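Local coordinates for MAGE domain-containing protein (Xenopus laevis, PDB 7DG2) that probably acts as the Nse3-type MAGE subunit that pairs with Nse1 to shape Nse4 within the Smc5/6 complex, a DNA-binding assembly, at residues 33-37 / 38-42; 97-100 / 101-104; 123-127 / 128-132; 179-183 / 184-188. One frame throughout, in Å; residues are numbered along the deposited sequence.

Contact 1. Residues 33-37 / 38-42; sequences ADIVR and SVIKE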
loop_
_atom_site.group_PDB
_atom_site.type_symbol
_atom_site.label_atom_id
_atom_site.label_comp_id
_atom_site.label_asym_id
_atom_site.label_seq_id
_atom_site.Cartn_x
_atom_site.Cartn_y
_atom_site.Cartn_z
ATOM N N ALA B 33 3.364 -13.980 20.331
ATOM C CA ALA B 33 2.904 -15.359 20.462
ATOM C C ALA B 33 2.384 -15.918 19.140
ATOM O O ALA B 33 2.541 -17.115 18.877
ATOM C CB ALA B 33 1.822 -15.451 21.545
ATOM N N ASP B 34 1.804 -15.066 18.286
ATOM C CA ASP B 34 1.329 -15.537 16.985
ATOM C C ASP B 34 2.484 -15.769 16.020
ATOM O O ASP B 34 2.463 -16.728 15.249
ATOM C CB ASP B 34 0.338 -14.547 16.370
ATOM C CG ASP B 34 -1.015 -14.535 17.069
ATOM O OD1 ASP B 34 -1.414 -15.573 17.641
ATOM O OD2 ASP B 34 -1.691 -13.483 17.029
ATOM N N ILE B 35 3.510 -14.906 16.036
ATOM C CA ILE B 35 4.709 -15.202 15.258
ATOM C C ILE B 35 5.260 -16.570 15.631
ATOM O O ILE B 35 5.598 -17.390 14.766
ATOM C CB ILE B 35 5.778 -14.115 15.474
ATOM C CG1 ILE B 35 5.232 -12.741 15.100
ATOM C CG2 ILE B 35 7.027 -14.460 14.652
ATOM C CD1 ILE B 35 6.194 -11.613 15.523
ATOM N N VAL B 36 5.395 -16.824 16.932
ATOM C CA VAL B 36 6.037 -18.063 17.362
ATOM C C VAL B 36 5.177 -19.275 17.015
ATOM O O VAL B 36 5.679 -20.284 16.504
ATOM C CB VAL B 36 6.351 -17.986 18.863
ATOM C CG1 VAL B 36 6.949 -19.312 19.345
ATOM C CG2 VAL B 36 7.323 -16.819 19.110
ATOM N N ARG B 37 3.872 -19.180 17.256
ATOM C CA ARG B 37 2.970 -20.318 17.064
ATOM C C ARG B 37 2.715 -20.594 15.588
ATOM O O ARG B 37 2.801 -21.744 15.140
ATOM C CB ARG B 37 1.648 -20.051 17.798
ATOM C CG ARG B 37 0.487 -20.985 17.455
ATOM C CD ARG B 37 -0.650 -20.731 18.446
ATOM N NE ARG B 37 -1.851 -20.098 17.897
ATOM C CZ ARG B 37 -1.919 -18.893 17.326
ATOM N NH1 ARG B 37 -3.090 -18.438 16.901
ATOM N NH2 ARG B 37 -0.840 -18.144 17.142
ATOM N N SER B 38 2.419 -19.551 14.815
ATOM C CA SER B 38 1.975 -19.722 13.437
ATOM C C SER B 38 3.110 -19.869 12.448
ATOM O O SER B 38 2.909 -20.458 11.380
ATOM C CB SER B 38 1.099 -18.542 13.005
ATOM O OG SER B 38 -0.118 -18.534 13.733
ATOM N N VAL B 39 4.284 -19.305 12.730
ATOM C CA VAL B 39 5.403 -19.354 11.802
ATOM C C VAL B 39 6.560 -20.194 12.344
ATOM O O VAL B 39 7.086 -21.061 11.644
ATOM C CB VAL B 39 5.875 -17.927 11.439
ATOM C CG1 VAL B 39 6.941 -17.987 10.371
ATOM C CG2 VAL B 39 4.694 -17.104 10.972
ATOM N N ILE B 40 7.018 -19.904 13.563
ATOM C CA ILE B 40 8.275 -20.512 13.996
ATOM C C ILE B 40 8.087 -21.987 14.333
ATOM O O ILE B 40 8.981 -22.808 14.074
ATOM C CB ILE B 40 8.861 -19.684 15.158
ATOM C CG1 ILE B 40 9.230 -18.295 14.593
ATOM C CG2 ILE B 40 10.088 -20.369 15.763
ATOM C CD1 ILE B 40 9.933 -17.362 15.572
ATOM N N LYS B 41 6.922 -22.351 14.869
ATOM C CA LYS B 41 6.502 -23.742 15.015
ATOM C C LYS B 41 7.544 -24.573 15.759
ATOM O O LYS B 41 7.862 -24.266 16.912
ATOM C CB LYS B 41 6.174 -24.329 13.642
ATOM C CG LYS B 41 4.920 -23.716 13.013
ATOM C CD LYS B 41 4.842 -24.050 11.521
ATOM C CE LYS B 41 3.507 -23.644 10.930
ATOM N NZ LYS B 41 3.410 -24.070 9.503
ATOM N N GLU B 42 8.088 -25.621 15.129
ATOM C CA GLU B 42 8.970 -26.517 15.878
ATOM C C GLU B 42 10.357 -25.932 16.137
ATOM O O GLU B 42 11.181 -26.597 16.779
ATOM C CB GLU B 42 9.087 -27.865 15.155
ATOM C CG GLU B 42 9.937 -27.839 13.898
ATOM C CD GLU B 42 9.146 -27.552 12.627
ATOM O OE1 GLU B 42 8.147 -26.800 12.674
ATOM O OE2 GLU B 42 9.542 -28.075 11.565
HETATM O O HOH W 1 5.785 -22.711 18.065
#

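Contact 2. Residues 97-100 / 101-104; sequences SKLG and LLMV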
loop_
_atom_site.group_PDB
_atom_site.type_symbol
_atom_site.label_atom_id
_atom_site.label_comp_id
_atom_site.label_asym_id
_atom_site.label_seq_id
_atom_site.Cartn_x
_atom_site.Cartn_y
_atom_site.Cartn_z
ATOM N N SER B 97 -5.308 10.607 3.590
ATOM C CA SER B 97 -6.406 11.394 4.143
ATOM C C SER B 97 -6.747 10.962 5.566
ATOM O O SER B 97 -7.042 11.806 6.426
ATOM C CB SER B 97 -7.631 11.279 3.236
ATOM O OG SER B 97 -7.368 11.901 1.997
ATOM N N LYS B 98 -6.716 9.654 5.834
ATOM C CA LYS B 98 -7.032 9.178 7.175
ATOM C C LYS B 98 -6.039 9.707 8.195
ATOM O O LYS B 98 -6.422 9.997 9.330
ATOM C CB LYS B 98 -7.049 7.652 7.221
ATOM C CG LYS B 98 -8.242 6.998 6.545
ATOM C CD LYS B 98 -8.048 5.491 6.507
ATOM C CE LYS B 98 -9.208 4.806 5.813
ATOM N NZ LYS B 98 -9.096 3.319 5.931
ATOM N N LEU B 99 -4.760 9.847 7.814
ATOM C CA LEU B 99 -3.789 10.366 8.770
ATOM C C LEU B 99 -4.034 11.839 9.061
ATOM O O LEU B 99 -3.788 12.295 10.183
ATOM C CB LEU B 99 -2.358 10.160 8.253
ATOM C CG LEU B 99 -1.295 10.363 9.326
ATOM C CD1 LEU B 99 -1.324 9.192 10.308
ATOM C CD2 LEU B 99 0.066 10.508 8.712
ATOM N N GLY B 100 -4.509 12.596 8.066
ATOM C CA GLY B 100 -4.926 13.963 8.333
ATOM C C GLY B 100 -5.994 14.023 9.410
ATOM O O GLY B 100 -5.906 14.816 10.351
ATOM N N LEU B 101 -7.012 13.166 9.295
ATOM C CA LEU B 101 -8.073 13.148 10.302
ATOM C C LEU B 101 -7.526 12.725 11.658
ATOM O O LEU B 101 -7.811 13.356 12.683
ATOM C CB LEU B 101 -9.209 12.223 9.865
ATOM C CG LEU B 101 -10.280 11.983 10.928
ATOM C CD1 LEU B 101 -10.937 13.289 11.333
ATOM C CD2 LEU B 101 -11.328 10.997 10.429
ATOM N N LEU B 102 -6.717 11.664 11.684
ATOM C CA LEU B 102 -6.169 11.206 12.953
ATOM C C LEU B 102 -5.339 12.290 13.616
ATOM O O LEU B 102 -5.415 12.485 14.838
ATOM C CB LEU B 102 -5.330 9.944 12.744
ATOM C CG LEU B 102 -4.538 9.501 13.981
ATOM C CD1 LEU B 102 -5.481 9.038 15.083
ATOM C CD2 LEU B 102 -3.590 8.389 13.578
ATOM N N MET B 103 -4.539 13.018 12.833
ATOM C CA MET B 103 -3.677 14.031 13.432
ATOM C C MET B 103 -4.497 15.139 14.088
ATOM O O MET B 103 -4.117 15.672 15.139
ATOM C CB MET B 103 -2.747 14.615 12.370
ATOM C CG MET B 103 -1.923 15.802 12.857
ATOM S SD MET B 103 -0.747 15.364 14.152
ATOM C CE MET B 103 0.784 15.272 13.198
ATOM N N VAL B 104 -5.623 15.494 13.480
ATOM C CA VAL B 104 -6.497 16.507 14.065
ATOM C C VAL B 104 -7.044 16.022 15.403
ATOM O O VAL B 104 -7.111 16.783 16.379
ATOM C CB VAL B 104 -7.621 16.850 13.071
ATOM C CG1 VAL B 104 -8.698 17.682 13.743
ATOM C CG2 VAL B 104 -7.048 17.576 11.872
#

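Contact 3. Residues 123-127 / 128-132; sequences EMLRR and LRIEP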
loop_
_atom_site.group_PDB
_atom_site.type_symbol
_atom_site.label_atom_id
_atom_site.label_comp_id
_atom_site.label_asym_id
_atom_site.label_seq_id
_atom_site.Cartn_x
_atom_site.Cartn_y
_atom_site.Cartn_z
ATOM N N GLU B 123 -17.751 17.490 18.238
ATOM C CA GLU B 123 -18.052 18.915 18.145
ATOM C C GLU B 123 -17.024 19.629 17.272
ATOM O O GLU B 123 -17.379 20.399 16.369
ATOM C CB GLU B 123 -18.100 19.504 19.553
ATOM C CG GLU B 123 -18.198 21.009 19.641
ATOM C CD GLU B 123 -18.306 21.477 21.083
ATOM O OE1 GLU B 123 -19.281 22.189 21.408
ATOM O OE2 GLU B 123 -17.428 21.110 21.899
ATOM N N MET B 124 -15.739 19.359 17.514
ATOM C CA MET B 124 -14.681 19.894 16.663
ATOM C C MET B 124 -14.843 19.427 15.219
ATOM O O MET B 124 -14.828 20.238 14.289
ATOM C CB MET B 124 -13.307 19.477 17.207
ATOM C CG MET B 124 -12.124 19.891 16.319
ATOM S SD MET B 124 -10.505 19.398 16.975
ATOM C CE MET B 124 -10.631 17.616 16.815
ATOM N N LEU B 125 -15.002 18.118 15.014
ATOM C CA LEU B 125 -15.043 17.592 13.652
ATOM C C LEU B 125 -16.246 18.110 12.871
ATOM O O LEU B 125 -16.197 18.181 11.636
ATOM C CB LEU B 125 -15.038 16.067 13.670
ATOM C CG LEU B 125 -13.747 15.432 14.187
ATOM C CD1 LEU B 125 -13.761 13.939 13.962
ATOM C CD2 LEU B 125 -12.528 16.069 13.515
ATOM N N ARG B 126 -17.332 18.481 13.555
ATOM C CA ARG B 126 -18.482 19.030 12.835
ATOM C C ARG B 126 -18.102 20.290 12.067
ATOM O O ARG B 126 -18.593 20.520 10.953
ATOM C CB ARG B 126 -19.631 19.323 13.801
ATOM C CG ARG B 126 -20.860 19.942 13.129
ATOM C CD ARG B 126 -22.034 20.064 14.102
ATOM N NE ARG B 126 -23.039 19.023 13.892
ATOM C CZ ARG B 126 -24.065 18.794 14.711
ATOM N NH1 ARG B 126 -24.224 19.528 15.805
ATOM N NH2 ARG B 126 -24.931 17.824 14.437
ATOM N N ARG B 127 -17.220 21.115 12.640
ATOM C CA ARG B 127 -16.765 22.313 11.942
ATOM C C ARG B 127 -15.906 21.977 10.729
ATOM O O ARG B 127 -15.727 22.830 9.853
ATOM C CB ARG B 127 -16.006 23.226 12.904
ATOM C CG ARG B 127 -16.880 23.755 14.035
ATOM C CD ARG B 127 -16.210 24.888 14.801
ATOM N NE ARG B 127 -15.029 24.444 15.537
ATOM C CZ ARG B 127 -15.069 23.810 16.705
ATOM N NH1 ARG B 127 -13.943 23.441 17.304
ATOM N NH2 ARG B 127 -16.238 23.545 17.282
ATOM N N LEU B 128 -15.372 20.760 10.658
ATOM C CA LEU B 128 -14.689 20.274 9.471
ATOM C C LEU B 128 -15.625 19.490 8.556
ATOM O O LEU B 128 -15.155 18.764 7.673
ATOM C CB LEU B 128 -13.481 19.424 9.878
ATOM C CG LEU B 128 -12.541 20.126 10.860
ATOM C CD1 LEU B 128 -11.407 19.204 11.299
ATOM C CD2 LEU B 128 -11.973 21.395 10.242
ATOM N N ARG B 129 -16.939 19.617 8.771
ATOM C CA ARG B 129 -17.978 19.030 7.920
ATOM C C ARG B 129 -17.979 17.506 8.004
ATOM O O ARG B 129 -18.188 16.809 7.009
ATOM C CB ARG B 129 -17.853 19.522 6.476
ATOM C CG ARG B 129 -17.857 21.049 6.418
ATOM C CD ARG B 129 -17.743 21.622 5.019
ATOM N NE ARG B 129 -17.475 23.059 5.075
ATOM C CZ ARG B 129 -17.394 23.854 4.012
ATOM N NH1 ARG B 129 -17.565 23.356 2.794
ATOM N NH2 ARG B 129 -17.139 25.147 4.169
ATOM N N ILE B 130 -17.761 16.993 9.211
ATOM C CA ILE B 130 -17.827 15.570 9.511
ATOM C C ILE B 130 -18.929 15.345 10.539
ATOM O O ILE B 130 -18.986 16.047 11.555
ATOM C CB ILE B 130 -16.475 15.048 10.037
ATOM C CG1 ILE B 130 -15.459 14.978 8.896
ATOM C CG2 ILE B 130 -16.642 13.691 10.692
ATOM C CD1 ILE B 130 -14.081 14.505 9.337
ATOM N N GLU B 131 -19.792 14.358 10.281
ATOM C CA GLU B 131 -20.844 13.970 11.212
ATOM C C GLU B 131 -20.759 12.463 11.452
ATOM O O GLU B 131 -20.674 11.691 10.485
ATOM C CB GLU B 131 -22.233 14.351 10.669
ATOM C CG GLU B 131 -22.441 15.849 10.494
ATOM C CD GLU B 131 -23.193 16.481 11.651
ATOM O OE1 GLU B 131 -24.115 17.288 11.396
ATOM O OE2 GLU B 131 -22.876 16.165 12.816
ATOM N N PRO B 132 -20.792 12.010 12.709
ATOM C CA PRO B 132 -20.615 10.567 12.958
ATOM C C PRO B 132 -21.664 9.695 12.284
ATOM O O PRO B 132 -21.376 8.538 11.953
ATOM C CB PRO B 132 -20.687 10.459 14.492
ATOM C CG PRO B 132 -21.293 11.742 14.967
ATOM C CD PRO B 132 -20.901 12.783 13.957
#

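Contact 4. Residues 179-183 / 184-188; sequences KETSK and MKVLE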
loop_
_atom_site.group_PDB
_atom_site.type_symbol
_atom_site.label_atom_id
_atom_site.label_comp_id
_atom_site.label_asym_id
_atom_site.label_seq_id
_atom_site.Cartn_x
_atom_site.Cartn_y
_atom_site.Cartn_z
ATOM N N LYS B 179 4.430 5.655 19.545
ATOM C CA LYS B 179 5.597 5.129 18.844
ATOM C C LYS B 179 5.790 5.740 17.463
ATOM O O LYS B 179 6.933 5.876 17.011
ATOM C CB LYS B 179 5.497 3.605 18.707
ATOM C CG LYS B 179 5.501 2.867 20.022
ATOM C CD LYS B 179 6.774 3.095 20.790
ATOM C CE LYS B 179 6.748 2.353 22.121
ATOM N NZ LYS B 179 8.033 2.530 22.862
ATOM N N GLU B 180 4.715 6.132 16.783
ATOM C CA GLU B 180 4.860 6.680 15.444
ATOM C C GLU B 180 5.008 8.194 15.432
ATOM O O GLU B 180 5.603 8.735 14.492
ATOM C CB GLU B 180 3.674 6.270 14.566
ATOM C CG GLU B 180 3.695 4.778 14.191
ATOM C CD GLU B 180 2.661 4.404 13.147
ATOM O OE1 GLU B 180 1.903 5.289 12.679
ATOM O OE2 GLU B 180 2.619 3.215 12.777
ATOM N N THR B 181 4.506 8.894 16.445
ATOM C CA THR B 181 4.709 10.344 16.530
ATOM C C THR B 181 5.086 10.668 17.976
ATOM O O THR B 181 5.523 9.804 18.742
ATOM C CB THR B 181 3.475 11.098 15.979
ATOM O OG1 THR B 181 3.786 12.490 15.806
ATOM C CG2 THR B 181 2.246 10.960 16.888
ATOM N N SER B 182 4.976 11.937 18.358
ATOM C CA SER B 182 5.340 12.348 19.704
ATOM C C SER B 182 4.527 13.581 20.056
ATOM O O SER B 182 3.983 14.257 19.186
ATOM C CB SER B 182 6.835 12.661 19.820
ATOM O OG SER B 182 7.146 13.905 19.200
ATOM N N LYS B 183 4.471 13.887 21.350
ATOM C CA LYS B 183 3.784 15.110 21.751
ATOM C C LYS B 183 4.419 16.341 21.112
ATOM O O LYS B 183 3.707 17.242 20.655
ATOM C CB LYS B 183 3.781 15.236 23.274
ATOM C CG LYS B 183 2.861 14.244 23.977
ATOM C CD LYS B 183 2.958 14.436 25.483
ATOM C CE LYS B 183 1.983 13.547 26.226
ATOM N NZ LYS B 183 2.141 13.719 27.718
ATOM N N MET B 184 5.758 16.395 21.051
ATOM C CA MET B 184 6.408 17.578 20.489
ATOM C C MET B 184 6.144 17.689 18.994
ATOM O O MET B 184 5.909 18.787 18.481
ATOM C CB MET B 184 7.912 17.553 20.776
ATOM C CG MET B 184 8.640 18.828 20.372
ATOM S SD MET B 184 8.022 20.270 21.270
ATOM C CE MET B 184 8.815 20.039 22.867
ATOM N N LYS B 185 6.162 16.559 18.277
ATOM C CA LYS B 185 5.830 16.601 16.857
ATOM C C LYS B 185 4.401 17.086 16.631
ATOM O O LYS B 185 4.151 17.879 15.720
ATOM C CB LYS B 185 6.026 15.217 16.227
ATOM C CG LYS B 185 7.471 14.775 16.086
ATOM C CD LYS B 185 8.192 15.552 14.997
ATOM C CE LYS B 185 9.531 14.886 14.652
ATOM N NZ LYS B 185 10.384 15.731 13.770
ATOM N N VAL B 186 3.446 16.616 17.443
ATOM C CA VAL B 186 2.066 17.064 17.270
ATOM C C VAL B 186 1.945 18.552 17.608
ATOM O O VAL B 186 1.242 19.308 16.925
ATOM C CB VAL B 186 1.113 16.197 18.112
ATOM C CG1 VAL B 186 -0.292 16.790 18.097
ATOM C CG2 VAL B 186 1.084 14.760 17.561
ATOM N N LEU B 187 2.653 18.997 18.651
ATOM C CA LEU B 187 2.679 20.417 18.979
ATOM C C LEU B 187 3.245 21.235 17.826
ATOM O O LEU B 187 2.778 22.348 17.547
ATOM C CB LEU B 187 3.496 20.648 20.249
ATOM C CG LEU B 187 3.624 22.118 20.667
ATOM C CD1 LEU B 187 2.234 22.734 20.851
ATOM C CD2 LEU B 187 4.431 22.221 21.960
ATOM N N GLU B 188 4.259 20.697 17.146
ATOM C CA GLU B 188 4.832 21.393 16.001
ATOM C C GLU B 188 3.839 21.482 14.851
ATOM O O GLU B 188 3.787 22.497 14.150
ATOM C CB GLU B 188 6.123 20.696 15.565
ATOM C CG GLU B 188 7.261 20.950 16.532
ATOM C CD GLU B 188 8.509 20.123 16.265
ATOM O OE1 GLU B 188 8.536 19.322 15.306
ATOM O OE2 GLU B 188 9.475 20.288 17.037
#

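Contact 1. Residues 33-37 / 38-42
Ile40 leans back over the preceding helical turn, its CD1 lying 4.2 Å from CG2 of Ile35 and 4.4 Å from CG2 of Val36. The torsions explain this reach: CG1 stands opposite the carbonyl carbon (chi1 -65°) and the chain then runs out straight, which carries CD1 back to the CG2 methyls of both residues. On another side of the helix the polar groups meet. The Arg37 chain leaves the backbone extended and bends at chi3 (111°), which swings its guanidinium back to Asp34, where NH2 and OD1 form a salt bridge of 2.7 Å; the angle at hydrogen makes its hydrogen bond weak. OG of Ser38 sits over one face of that guanidinium, 3.5 Å from NH2 of Arg37, while CA of Asp34 lies at its edge and in its plane.

The backbone widens beneath these side chains. Ile35 O takes both Val39 N and Ile40 N at 3.1 Å, the first from above the carbonyl plane and the second within it. Lys41 N then reaches Val36 O at 2.9 Å, five residues back. A water donates to both Val36 O and Lys41 O, bridging the last turn just where Lys41 turns to positive phi (54°). Val39 packs on Val16 and Tyr19 of helix 6-23, and Ile40 on Ile50 and Ile51 of helix 47-62. Bonds spanning five residues mark a pi-type turn, here closing the second helix of the N-terminal winged-helix unit of the MAGE domain.

Contact 2. Residues 97-100 / 101-104
Two regular turns of helix 94-111, the first helix of the C-terminal winged-helix unit, set Leu99 against Leu102. Their side chains cross at a slant and touch through one methyl each, CD1 of Leu99 lying 4.1 Å from CD2 of Leu102. Both CG atoms stand opposite their own backbone N; in Leu99 (chi1 -166°) this turns the branch forward along the helix, although the bond leaving its CA heads away from 101-104.

Four consecutive i to i+4 bonds give the evidence for regularity. Leu102 N meets Lys98 O at 2.9 Å, with an angle of 166° at hydrogen, and Met103 N meets Leu99 O at 2.8 Å. Bonds from Leu101 N to Ser97 O and from Val104 N to Gly100 O, both 3.2 Å, complete the set. Gly100 brings only backbone to the contact, and CG2 of Val104 comes to 3.4 Å from Gly100 O.

The polar ends are paired outside these turns: Lys98 NZ with Glu149 in a salt bridge, Ser97 OG with Glu138. Met103 packs on Tyr61 of the Nse4 chain and Leu99 on its Glu59. Buried between helix 142-152 and Nse4, these turns are part of a core helix of a winged-helix fold.

Contact 3. Residues 123-127 / 128-132
Leu125 is the apolar anchor of this helix end, meeting Leu128 with one branch and Ile130 with its CB. CD2 of Leu125 lies 4.0 Å from CD1 of Leu128, the two side chains crossing at a slant, and its CB is equally far from CB of Ile130. The backbone beside these buried side chains is tied as closely. Leu125 O accepts from Leu128 N at 2.9 Å and from Ile130 N at 3.1 Å, the two donors arriving from opposite faces of the carbonyl plane. Together with the Ile130 N to Leu125 O bond, Arg129 N to Arg126 O and the positive phi of Arg129 (68°) define a Schellman motif, with Arg129 as its C-prime residue. A CA-H...O contact from Arg126 CA to Ile130 O, 3.3 Å, draws the outgoing chain against the last turn.

The exposed side is held more loosely. Glu131 bends at chi2 (-98°) and brings its carboxylate to the guanidinium edge of Arg126, where NE and NH2 each lie 3.1 Å from OE2 and slightly farther from OE1. The two planes are 84° apart, so the groups do not form a coplanar pair. Three of the four hydrogen bonds in this salt bridge are weak; the remaining one, NH2 to OE1, uses the syn lone pair of OE1.

Arg127 turns instead to the Nse4 chain, where its NE bonds to Thr13 and its NH1 to the carbonyl of Pro9. The motif closes helix 118-127 and starts the loop toward helix 142-152; Met124 packs on Val104 and Leu108 of helix 94-111, and Leu125 and Ile130 on its Leu101.

Contact 4. Residues 179-183 / 184-188
Ser182 caps the start of helix 183-193: its OG accepts from Lys185 N at 3.0 Å, with an angle of 167° at hydrogen. The hydroxyl gets there because it sits between the backbone N and the carbonyl carbon (chi1 74°), which carries it forward to the N-H of Lys185. Further backbone bonds follow, Val186 N to Ser182 O at 3.0 Å and Leu187 N to Lys183 O at 2.9 Å, and they begin the regular pattern of helix 183-193. Ser182 N, by contrast, is buried without a partner in the model.

This is a serine N-cap, at the end of the short non-helical link, Thr181 and Ser182, between helix 175-180 and helix 183-193.

Van der Waals contacts gather round the two hydroxyls. CG of Lys185 stands beside its own backbone N (chi1 -71°), 3.2 Å from OG of Ser182, while its CB is 3.6 Å from OG1 of Thr181. Thr181 and Val186 cross at about a right angle, their CG2 methyls 4.0 Å apart. CG2 of Val186 also presses on Ser182 O at 3.4 Å. Farther out, Met184 packs on Tyr205 and Ala208 of helix 202-209.

Polar and charged ends are matched outside these residues. Thr181 OG1 hydrogen-bonds to the carbonyl of Tyr61 in the Nse4 chain, which places the link between the helices at that interface. The extended Lys183 forms a salt bridge with Asp207.

Overall arrangement
The four contacts follow one another along the chain, each closing before the next opens. Contact 1 belongs to the N-terminal winged-helix unit; its centre is about 34 Å from those of contacts 2 and 4 and about 44 Å from that of contact 3, without touching any. Contacts 2 and 3 lie in the C-terminal unit, centres about 13 Å apart, where Leu101 CD1 packs 3.9 Å from Leu125 CD2. Contact 4 runs from the end of helix 175-180 into helix 183-193 and meets contact 2 through Met103 SD and Val186 CG2, also 3.9 Å apart. Helix 94-111 thus touches both neighbours. Contacts 2, 3 and 4 all border Nse4, consistent with the C-terminal half offering that partner a binding surface.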